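Local coordinates for probable threonyl-tRNA synthetase 1 (Aeropyrum pernix, PDB 3A32), which probably attaches threonine to tRNA(Thr) after activating it with ATP, as a homodimeric, zinc-binding class II aminoacyl-tRNA synthetase that lacks an editing domain of its own, at residues Tyr69-Pro74 against Val136-Arg141; Gly153-Arg158 against Ile317-Gly322; Arg191-Gly196 against Arg331-Leu336; Arg205-Asp210 against Val248-Glu253. All coordinates share one frame; numbering follows the deposited sequence.

Contact 1: residues Tyr69-Pro74 against Val136-Arg141; sequences YVVETP and VFEFGR
Thr73 and Glu138 close the tight end of this contact, an example of a strand pair prolonged by a side chain after the backbone ladder stops. With CG anti to its backbone N (chi1 175°) and the chain extended beyond, Glu138 runs past Val71, its CG 3.3 Å from Val71 O, and offers both carboxylate oxygens. Thr73 OG1 donates to the syn lone pair of Glu138 OE1 at 2.7 Å, while Thr73 N reaches Glu138 OE2 at 2.9 Å from well above the carboxylate plane. OE1 also bonds His115 NE2, so the buried group is gripped by several partners. Earlier, the parallel ladder runs from Phe137 N to Tyr69 O (2.8 Å) and from Val71 N to Phe137 O (2.9 Å). Val71 CG2 packs on Val136 CG2 at 3.5 Å, the side chains crossing at about a right angle. Between the segments the contact thins at Tyr69, whose side chain leads away to Pro131 and to Leu46 of the second subunit, and at Glu72, which points away to salt bridges with Arg141 and Arg52 of that subunit. Helix 48-65 with strand 69-70 is consistent with motif 1, the dimer-interface element of class II synthetases. The strand edges strand 134-143, whose other neighbour is strand 159-170; helix 48-65 covers Val70 and Phe137, and helix 112-126 meets Val71 and Thr73.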
# COMPACT_ATOMS: atom_id res chain seq x y z
N TYR A 69 -9.71 2.88 11.95
CA TYR A 69 -9.74 1.68 11.18
C TYR A 69 -9.17 2.00 9.81
O TYR A 69 -9.61 2.96 9.18
CB TYR A 69 -11.15 1.26 11.01
CG TYR A 69 -11.89 1.03 12.28
CD1 TYR A 69 -11.50 0.03 13.18
CD2 TYR A 69 -13.07 1.76 12.56
CE1 TYR A 69 -12.21 -0.19 14.35
CE2 TYR A 69 -13.79 1.54 13.72
CZ TYR A 69 -13.36 0.56 14.60
OH TYR A 69 -14.08 0.33 15.72
N VAL A 70 -8.21 1.20 9.35
CA VAL A 70 -7.70 1.40 8.00
C VAL A 70 -8.47 0.61 6.99
O VAL A 70 -8.83 -0.55 7.24
CB VAL A 70 -6.18 1.23 7.88
CG1 VAL A 70 -5.49 2.17 8.95
CG2 VAL A 70 -5.76 -0.21 8.01
N VAL A 71 -8.77 1.26 5.87
CA VAL A 71 -9.56 0.65 4.85
C VAL A 71 -9.02 0.97 3.47
O VAL A 71 -8.14 1.84 3.28
CB VAL A 71 -11.08 1.01 4.97
CG1 VAL A 71 -11.61 0.64 6.37
CG2 VAL A 71 -11.33 2.48 4.62
N GLU A 72 -9.49 0.20 2.52
CA GLU A 72 -9.23 0.48 1.10
C GLU A 72 -10.59 0.29 0.42
O GLU A 72 -11.28 -0.74 0.64
CB GLU A 72 -8.14 -0.45 0.55
CG GLU A 72 -8.05 -0.44 -0.99
CD GLU A 72 -6.77 -1.09 -1.59
OE1 GLU A 72 -5.94 -1.61 -0.80
OE2 GLU A 72 -6.57 -1.02 -2.86
N THR A 73 -11.02 1.31 -0.33
CA THR A 73 -12.36 1.26 -0.96
C THR A 73 -12.20 1.25 -2.48
O THR A 73 -11.15 1.65 -2.99
CB THR A 73 -13.34 2.40 -0.42
OG1 THR A 73 -12.81 3.71 -0.72
CG2 THR A 73 -13.60 2.26 1.12
N PRO A 74 -13.23 0.77 -3.22
CA PRO A 74 -13.05 0.66 -4.66
C PRO A 74 -12.72 1.92 -5.40
O PRO A 74 -13.04 3.04 -4.97
CB PRO A 74 -14.39 0.12 -5.14
CG PRO A 74 -14.92 -0.61 -3.94
CD PRO A 74 -14.54 0.28 -2.80
N VAL A 136 -12.31 6.26 10.47
CA VAL A 136 -11.89 5.41 9.35
C VAL A 136 -10.84 6.18 8.48
O VAL A 136 -11.12 7.32 8.06
CB VAL A 136 -13.13 4.92 8.55
CG1 VAL A 136 -13.98 6.11 7.97
CG2 VAL A 136 -12.77 3.99 7.48
N PHE A 137 -9.68 5.56 8.23
CA PHE A 137 -8.58 6.15 7.47
C PHE A 137 -8.35 5.39 6.15
O PHE A 137 -8.40 4.17 6.13
CB PHE A 137 -7.25 6.09 8.25
CG PHE A 137 -6.06 6.52 7.42
CD1 PHE A 137 -5.84 7.87 7.14
CD2 PHE A 137 -5.19 5.58 6.87
CE1 PHE A 137 -4.80 8.27 6.37
CE2 PHE A 137 -4.12 5.99 6.09
CZ PHE A 137 -3.92 7.32 5.83
N GLU A 138 -8.03 6.11 5.08
CA GLU A 138 -7.67 5.45 3.80
C GLU A 138 -6.60 6.25 3.07
O GLU A 138 -6.74 7.47 2.98
CB GLU A 138 -8.88 5.23 2.87
CG GLU A 138 -8.48 4.66 1.53
CD GLU A 138 -9.64 4.18 0.67
OE1 GLU A 138 -10.84 4.37 1.04
OE2 GLU A 138 -9.36 3.63 -0.42
N PHE A 139 -5.53 5.57 2.64
CA PHE A 139 -4.55 6.09 1.67
C PHE A 139 -5.28 5.98 0.33
O PHE A 139 -5.24 4.94 -0.34
CB PHE A 139 -3.30 5.19 1.70
CG PHE A 139 -2.09 5.75 0.95
CD1 PHE A 139 -1.33 6.79 1.48
CD2 PHE A 139 -1.70 5.20 -0.27
CE1 PHE A 139 -0.22 7.31 0.77
CE2 PHE A 139 -0.58 5.68 -0.96
CZ PHE A 139 0.16 6.74 -0.43
N GLY A 140 -6.01 7.02 -0.04
CA GLY A 140 -7.06 6.83 -1.07
C GLY A 140 -6.69 7.41 -2.41
O GLY A 140 -6.01 8.43 -2.45
N ARG A 141 -7.15 6.81 -3.50
CA ARG A 141 -6.78 7.25 -4.88
C ARG A 141 -8.00 7.79 -5.61
O ARG A 141 -8.96 7.05 -5.83
CB ARG A 141 -6.18 6.09 -5.67
CG ARG A 141 -4.92 5.56 -5.02
CD ARG A 141 -4.62 4.14 -5.42
NE ARG A 141 -3.24 3.84 -5.02
CZ ARG A 141 -2.94 3.25 -3.88
NH1 ARG A 141 -3.92 2.86 -3.08
NH2 ARG A 141 -1.69 3.07 -3.56

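Contact 2: residues Gly153-Arg158 against Ile317-Gly322; sequences GLLRVR and IERFLG
Leu155 and Arg319 bring their CA atoms within 4.2 Å of each other, yet the two backbones are not joined by a hydrogen bond. The loop connects two antiparallel strands, as in motif 2 of class II synthetases, and the helix is consistent with that of motif 3, so the contact probably ties two signature elements of the synthetase core together. Leu154 O comes 3.4 Å from Arg319 N, but at a poor angle; that N-H is instead bonded to Ser316 OG, just ahead of the helix. What holds the pair is close packing against the helix backbone. Leu154 points at the helix and sets its CB 3.5 Å from Glu318 O, a carbonyl already engaged by Gly322 N in the helical ladder. Leu155 reaches in with one branch, CD2, which lies 3.5 Å from Arg319 O and touches Arg319 CG, the two side chains crossing at about a right angle. Arg319 has its CG anti to the backbone N (chi1 -176°) and stays extended as far as NE; CG, CD and NE pass Leu155 O in turn, and that oxygen lies oblique to the guanidinium. Glu318, bent at chi2, leads its carboxylate away from the loop, where it is bonded to Thr161 N and bridged to Arg52, which fastens the helix to strand 159-170 and to helix 48-65. At Gly322 a CB would point toward the loop and run into Leu155 CD2, which instead settles 4.1 Å from Gly322 CA.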
# COMPACT_ATOMS: atom_id res chain seq x y z
N GLY A 153 2.58 20.36 -12.67
CA GLY A 153 3.43 19.44 -11.95
C GLY A 153 2.68 18.39 -11.12
O GLY A 153 1.87 17.64 -11.65
N LEU A 154 3.00 18.33 -9.83
CA LEU A 154 2.37 17.42 -8.88
C LEU A 154 1.28 18.15 -8.09
O LEU A 154 0.53 17.53 -7.32
CB LEU A 154 3.42 16.81 -7.90
CG LEU A 154 4.46 15.83 -8.47
CD1 LEU A 154 5.52 15.49 -7.41
CD2 LEU A 154 3.82 14.55 -9.03
N LEU A 155 1.16 19.45 -8.35
CA LEU A 155 0.29 20.32 -7.50
C LEU A 155 -1.17 20.21 -7.86
O LEU A 155 -2.01 20.19 -6.97
CB LEU A 155 0.77 21.77 -7.51
CG LEU A 155 2.25 21.93 -7.10
CD1 LEU A 155 2.56 23.40 -6.81
CD2 LEU A 155 2.63 21.12 -5.88
N ARG A 156 -1.45 20.16 -9.17
CA ARG A 156 -2.80 20.09 -9.70
C ARG A 156 -2.80 19.03 -10.84
O ARG A 156 -2.21 19.23 -11.90
CB ARG A 156 -3.21 21.48 -10.17
CG ARG A 156 -4.46 21.59 -11.01
CD ARG A 156 -5.75 21.49 -10.25
NE ARG A 156 -5.87 22.52 -9.22
CZ ARG A 156 -6.80 22.52 -8.26
NH1 ARG A 156 -7.72 21.56 -8.20
NH2 ARG A 156 -6.79 23.45 -7.32
N VAL A 157 -3.41 17.88 -10.57
CA VAL A 157 -3.32 16.73 -11.41
C VAL A 157 -4.71 16.05 -11.50
O VAL A 157 -5.63 16.38 -10.71
CB VAL A 157 -2.23 15.73 -10.88
CG1 VAL A 157 -0.78 16.28 -11.03
CG2 VAL A 157 -2.44 15.37 -9.40
N ARG A 158 -4.84 15.09 -12.44
CA ARG A 158 -6.06 14.36 -12.66
C ARG A 158 -6.27 13.12 -11.78
O ARG A 158 -7.39 12.65 -11.63
CB ARG A 158 -6.11 13.94 -14.14
CG ARG A 158 -6.44 15.12 -15.07
CD ARG A 158 -6.24 14.80 -16.55
NE ARG A 158 -6.58 16.03 -17.27
CZ ARG A 158 -6.26 16.29 -18.52
NH1 ARG A 158 -5.58 15.43 -19.29
NH2 ARG A 158 -6.69 17.42 -19.02
N ILE A 317 -1.24 14.10 -1.34
CA ILE A 317 0.13 13.61 -1.09
C ILE A 317 1.09 14.05 -2.19
O ILE A 317 2.18 14.51 -1.89
CB ILE A 317 0.13 12.08 -0.93
CG1 ILE A 317 -0.47 11.74 0.45
CG2 ILE A 317 1.61 11.51 -1.03
CD1 ILE A 317 -1.28 10.50 0.46
N GLU A 318 0.67 13.92 -3.45
CA GLU A 318 1.45 14.47 -4.57
C GLU A 318 1.73 15.97 -4.37
O GLU A 318 2.87 16.43 -4.49
CB GLU A 318 0.71 14.22 -5.90
CG GLU A 318 0.68 12.76 -6.38
CD GLU A 318 -0.33 11.90 -5.62
OE1 GLU A 318 -1.09 12.41 -4.78
OE2 GLU A 318 -0.35 10.69 -5.86
N ARG A 319 0.68 16.73 -4.04
CA ARG A 319 0.83 18.19 -3.88
C ARG A 319 1.78 18.47 -2.73
O ARG A 319 2.78 19.16 -2.93
CB ARG A 319 -0.49 18.88 -3.61
CG ARG A 319 -0.37 20.37 -3.53
CD ARG A 319 -1.69 21.08 -3.15
NE ARG A 319 -1.55 22.49 -3.57
CZ ARG A 319 -0.98 23.47 -2.86
NH1 ARG A 319 -0.53 23.30 -1.60
NH2 ARG A 319 -0.89 24.68 -3.43
N PHE A 320 1.49 17.89 -1.56
CA PHE A 320 2.37 17.96 -0.38
C PHE A 320 3.81 17.67 -0.75
O PHE A 320 4.68 18.35 -0.33
CB PHE A 320 1.98 16.96 0.73
CG PHE A 320 2.71 17.22 2.01
CD1 PHE A 320 2.17 18.08 2.97
CD2 PHE A 320 3.99 16.69 2.22
CE1 PHE A 320 2.89 18.39 4.15
CE2 PHE A 320 4.71 16.99 3.39
CZ PHE A 320 4.16 17.84 4.35
N LEU A 321 4.03 16.56 -1.46
CA LEU A 321 5.36 16.13 -1.88
C LEU A 321 6.00 17.17 -2.82
O LEU A 321 7.18 17.46 -2.68
CB LEU A 321 5.32 14.73 -2.50
CG LEU A 321 6.69 14.25 -2.96
CD1 LEU A 321 7.64 14.05 -1.76
CD2 LEU A 321 6.60 12.94 -3.81
N GLY A 322 5.22 17.73 -3.74
CA GLY A 322 5.70 18.78 -4.63
C GLY A 322 6.26 19.98 -3.88
O GLY A 322 7.38 20.45 -4.15

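Contact 3: residues Arg191-Gly196 against Arg331-Leu336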
# COMPACT_ATOMS: atom_id res chain seq x y z
N ARG A 191 7.77 14.36 12.62
CA ARG A 191 8.47 13.08 12.75
C ARG A 191 8.75 12.39 11.45
O ARG A 191 9.80 11.72 11.33
CB ARG A 191 7.75 12.16 13.73
CG ARG A 191 7.85 12.78 15.12
CD ARG A 191 7.28 11.97 16.21
NE ARG A 191 7.32 12.79 17.41
CZ ARG A 191 6.97 12.35 18.63
NH1 ARG A 191 6.55 11.09 18.80
NH2 ARG A 191 7.04 13.19 19.66
N LEU A 192 7.84 12.56 10.49
CA LEU A 192 8.02 11.95 9.17
C LEU A 192 8.76 12.91 8.28
O LEU A 192 9.71 12.52 7.57
CB LEU A 192 6.68 11.52 8.54
CG LEU A 192 6.75 10.88 7.16
CD1 LEU A 192 7.60 9.60 7.17
CD2 LEU A 192 5.34 10.59 6.68
N PHE A 193 8.36 14.17 8.33
CA PHE A 193 8.93 15.16 7.43
C PHE A 193 10.01 16.06 8.06
O PHE A 193 10.68 16.80 7.34
CB PHE A 193 7.83 15.93 6.69
CG PHE A 193 7.05 15.06 5.70
CD1 PHE A 193 7.65 14.60 4.52
CD2 PHE A 193 5.76 14.63 5.98
CE1 PHE A 193 6.97 13.76 3.58
CE2 PHE A 193 5.08 13.80 5.06
CZ PHE A 193 5.70 13.36 3.84
N LYS A 194 10.21 15.99 9.38
CA LYS A 194 11.17 16.90 10.06
C LYS A 194 10.89 18.39 9.85
O LYS A 194 11.83 19.20 9.67
CB LYS A 194 12.60 16.59 9.60
CG LYS A 194 12.96 15.11 9.74
CD LYS A 194 12.91 14.70 11.24
CE LYS A 194 13.96 15.51 12.03
NZ LYS A 194 14.13 14.97 13.39
N LEU A 195 9.61 18.76 9.85
CA LEU A 195 9.20 20.15 9.70
C LEU A 195 8.70 20.64 11.05
O LEU A 195 7.70 20.15 11.55
CB LEU A 195 8.08 20.28 8.68
CG LEU A 195 8.38 19.98 7.19
CD1 LEU A 195 7.10 19.92 6.39
CD2 LEU A 195 9.33 20.98 6.60
N GLY A 196 9.37 21.60 11.64
CA GLY A 196 8.94 22.17 12.91
C GLY A 196 7.58 22.86 12.89
O GLY A 196 7.26 23.69 12.00
N ARG A 331 15.60 17.42 -0.78
CA ARG A 331 16.19 16.69 0.36
C ARG A 331 15.16 15.96 1.20
O ARG A 331 14.43 16.57 1.97
CB ARG A 331 17.02 17.61 1.26
CG ARG A 331 18.19 18.27 0.54
CD ARG A 331 19.33 17.29 0.12
NE ARG A 331 20.41 17.98 -0.60
CZ ARG A 331 21.59 17.45 -0.90
NH1 ARG A 331 21.89 16.18 -0.60
NH2 ARG A 331 22.49 18.20 -1.52
N MET A 332 15.08 14.65 0.99
CA MET A 332 14.08 13.79 1.63
C MET A 332 14.56 13.31 3.00
O MET A 332 15.79 13.06 3.17
CB MET A 332 13.83 12.54 0.76
CG MET A 332 13.31 12.83 -0.68
SD MET A 332 11.79 13.81 -0.64
CE MET A 332 10.62 12.56 -0.02
N PRO A 333 13.61 13.11 3.94
CA PRO A 333 13.96 12.46 5.21
C PRO A 333 14.42 11.02 4.92
O PRO A 333 13.94 10.42 3.95
CB PRO A 333 12.65 12.43 6.01
CG PRO A 333 11.55 12.87 5.06
CD PRO A 333 12.16 13.42 3.82
N PHE A 334 15.32 10.48 5.77
CA PHE A 334 15.95 9.20 5.54
C PHE A 334 14.97 8.09 5.09
O PHE A 334 15.28 7.34 4.17
CB PHE A 334 16.76 8.75 6.76
CG PHE A 334 17.41 7.41 6.61
CD1 PHE A 334 18.71 7.30 6.13
CD2 PHE A 334 16.74 6.25 7.01
CE1 PHE A 334 19.35 6.05 6.03
CE2 PHE A 334 17.36 5.00 6.90
CZ PHE A 334 18.67 4.90 6.40
N THR A 335 13.82 7.99 5.77
CA THR A 335 12.90 6.88 5.53
C THR A 335 12.28 6.92 4.09
O THR A 335 11.93 5.88 3.51
CB THR A 335 11.81 6.78 6.65
OG1 THR A 335 12.45 6.49 7.92
CG2 THR A 335 10.87 5.65 6.38
N LEU A 336 12.22 8.12 3.53
CA LEU A 336 11.60 8.43 2.26
C LEU A 336 12.57 8.77 1.10
O LEU A 336 12.13 9.16 0.01
CB LEU A 336 10.62 9.58 2.47
CG LEU A 336 9.47 9.30 3.46
CD1 LEU A 336 8.57 10.54 3.44
CD2 LEU A 336 8.65 7.96 3.15
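Phe193 and Leu336 meet where the catalytic core of the class II enzyme passes into its anticodon-binding domain: one segment follows helix 174-191, the other links helix 317-327 to strand 341-347 of the anticodon-binding sheet. The ring of Phe193 illustrates how a single aromatic can serve several elements at once. Its CB points to neither side of the contact in particular; chi1 of -67° sets CG anti to the carbonyl carbon, and the ring beyond it approaches residues 333-336. CD1 comes 4.3 Å from Pro333 CG. The next atom, CE1, makes the closest side-chain approach to Leu336, 3.6 Å from Leu336 CD1, and CZ at the tip lies 4.0 Å from the same methyl. Both partners reach the ring obliquely. One ring face carries Leu192 CG, 3.9 Å above the plane and offset toward the rim. Leu192 also shares in gripping Leu336, its CD1 4.0 Å from Leu336 CD1, so that methyl sits against both residues. Beyond, Leu192 and Leu336 each rest on Leu55 of helix 48-65. Lys194 leaves the helical conformation with a positive phi, and in the linker a short 3-10 segment follows Pro333, with a hydrogen bond from Leu336 N to Pro333 O. Pro333 points toward the 191-196 segment, where Leu192 O lies 3.1 Å from Pro333 CG and 3.3 Å from Pro333 CB.

Contact 4: residues Arg205-Asp210 against Val248-Glu253. With SO4 (sulfate ion), chain C.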
# COMPACT_ATOMS: atom_id res chain seq x y z
N ARG A 205 -6.36 28.35 10.43
CA ARG A 205 -7.40 29.23 9.91
C ARG A 205 -8.78 28.57 9.97
O ARG A 205 -9.00 27.52 9.39
CB ARG A 205 -7.07 29.60 8.45
CG ARG A 205 -8.09 30.51 7.75
CD ARG A 205 -7.68 30.73 6.26
NE ARG A 205 -6.62 31.71 6.23
CZ ARG A 205 -5.46 31.58 5.59
NH1 ARG A 205 -5.18 30.50 4.86
NH2 ARG A 205 -4.57 32.57 5.69
N LEU A 206 -9.73 29.24 10.62
CA LEU A 206 -11.10 28.72 10.66
C LEU A 206 -11.96 29.43 9.65
O LEU A 206 -11.88 30.66 9.52
CB LEU A 206 -11.70 28.90 12.05
CG LEU A 206 -10.89 28.52 13.31
CD1 LEU A 206 -11.75 28.65 14.60
CD2 LEU A 206 -10.23 27.11 13.26
N SER A 207 -12.78 28.67 8.91
CA SER A 207 -13.74 29.28 8.00
C SER A 207 -15.20 28.98 8.42
O SER A 207 -15.62 27.82 8.48
CB SER A 207 -13.44 28.88 6.56
OG SER A 207 -12.10 29.21 6.21
N MET A 208 -15.94 30.02 8.73
CA MET A 208 -17.22 29.89 9.43
C MET A 208 -18.38 30.36 8.56
O MET A 208 -18.15 30.91 7.50
CB MET A 208 -17.19 30.71 10.73
CG MET A 208 -15.96 30.56 11.56
SD MET A 208 -15.74 28.84 12.14
CE MET A 208 -15.29 29.13 13.86
N SER A 209 -19.62 30.14 9.02
CA SER A 209 -20.81 30.70 8.37
C SER A 209 -20.87 32.20 8.52
O SER A 209 -20.16 32.79 9.33
CB SER A 209 -22.11 30.17 8.98
OG SER A 209 -22.21 30.56 10.33
N ASP A 210 -21.71 32.78 7.67
CA ASP A 210 -22.36 34.06 7.95
C ASP A 210 -23.69 33.64 8.56
O ASP A 210 -24.50 32.99 7.91
CB ASP A 210 -22.56 34.83 6.65
CG ASP A 210 -23.15 36.25 6.86
OD1 ASP A 210 -23.95 36.53 7.82
OD2 ASP A 210 -22.81 37.08 6.00
N VAL A 248 -6.82 32.23 13.12
CA VAL A 248 -7.42 33.24 12.26
C VAL A 248 -8.83 32.73 11.99
O VAL A 248 -8.97 31.58 11.65
CB VAL A 248 -6.66 33.38 10.89
CG1 VAL A 248 -7.46 34.23 9.94
CG2 VAL A 248 -5.29 34.04 11.08
N GLU A 249 -9.85 33.59 12.12
CA GLU A 249 -11.24 33.23 11.87
C GLU A 249 -11.87 34.08 10.76
O GLU A 249 -11.78 35.33 10.81
CB GLU A 249 -12.06 33.35 13.15
CG GLU A 249 -13.36 32.63 13.03
CD GLU A 249 -14.21 32.66 14.27
OE1 GLU A 249 -13.72 32.36 15.38
OE2 GLU A 249 -15.41 32.98 14.12
N LEU A 250 -12.45 33.42 9.75
CA LEU A 250 -13.05 34.13 8.64
C LEU A 250 -14.55 33.88 8.54
O LEU A 250 -15.00 32.77 8.21
CB LEU A 250 -12.38 33.80 7.30
CG LEU A 250 -10.84 33.85 7.16
CD1 LEU A 250 -10.45 33.22 5.85
CD2 LEU A 250 -10.31 35.28 7.25
N GLU A 251 -15.32 34.93 8.81
CA GLU A 251 -16.74 34.86 8.74
C GLU A 251 -17.17 34.71 7.29
O GLU A 251 -16.64 35.39 6.41
CB GLU A 251 -17.39 36.09 9.40
CG GLU A 251 -18.95 36.16 9.21
CD GLU A 251 -19.61 37.34 9.98
OE1 GLU A 251 -18.87 38.26 10.37
OE2 GLU A 251 -20.84 37.32 10.20
N GLY A 252 -18.12 33.80 7.06
CA GLY A 252 -18.71 33.65 5.74
C GLY A 252 -17.89 32.83 4.76
O GLY A 252 -18.27 32.75 3.59
N GLU A 253 -16.79 32.22 5.21
CA GLU A 253 -15.92 31.47 4.28
C GLU A 253 -16.12 29.97 4.29
O GLU A 253 -15.50 29.27 3.49
CB GLU A 253 -14.42 31.77 4.47
CG GLU A 253 -14.01 33.27 4.33
CD GLU A 253 -14.17 33.90 2.94
OE1 GLU A 253 -14.46 33.21 1.93
OE2 GLU A 253 -14.01 35.14 2.86
S SO4 C . -3.92 36.26 8.07
O1 SO4 C . -3.03 35.67 9.07
O2 SO4 C . -5.16 36.69 8.71
O3 SO4 C . -3.23 37.42 7.53
O4 SO4 C . -4.27 35.30 7.00
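Leu206 and Val248 carry on a parallel ladder of backbone bonds: Leu206 N to Val248 O at 2.7 Å, Leu250 N to Leu206 O at 2.8 Å and Met208 N to Leu250 O at 3.0 Å. Past the strands, a type II turn from Leu250 to Glu253, with Gly252 at positive phi, adds a weak bond from Gly252 N to Ser209 O. Van der Waals contacts join the side chains. Arg205 and Leu250 share one face of the sheet, Leu250 CD1 touching Arg205 CD at 3.7 Å; Ser207 CB meets Glu253 CB, and Met208, bent at chi2 and chi3, lays CG and CE across the Glu249 side chain. The strands belong to a beta-alpha-beta unit whose helix, 222-243, covers Met208, and strand 246-250 forms the outer edge of the catalytic sheet. Among the charged groups, the Glu249 carboxylate is bridged to Arg233 of that helix. Arg205 NH2 forms a salt bridge with Glu275 and also donates, in the guanidinium plane, to O4 of a sulfate ion at 3.0 Å, probably a crystallisation component; Lys203 binds the same ion. Asp210 OD1 accepts from Ser212 N. The like-charged carboxylates of Asp210 and Glu251 come close, OD1 of the former 4.0 Å from OE2 of the latter without a bond.

Contacts 1 and 4 bracket the large catalytic sheet, each pairing one of its two outermost strands with the next strand inward, and their centres are 29 Å apart. Helix 317-327 of contact 2 touches both contact 1 and contact 3: Phe139 CE1 lies 3.4 Å from Ile317 CD1 on one side, and on the other Phe320 CE2 is 3.6 Å from Phe193 CE2, and Leu321 CD1 is 3.8 Å from Met332 CE. The zinc site of Cys112, His166 and His310 is nearest contact 1, with the Val136 side chain about 4 Å from that of His166 and about 9 Å from the metal; contacts 2, 3 and 4 lie away from it.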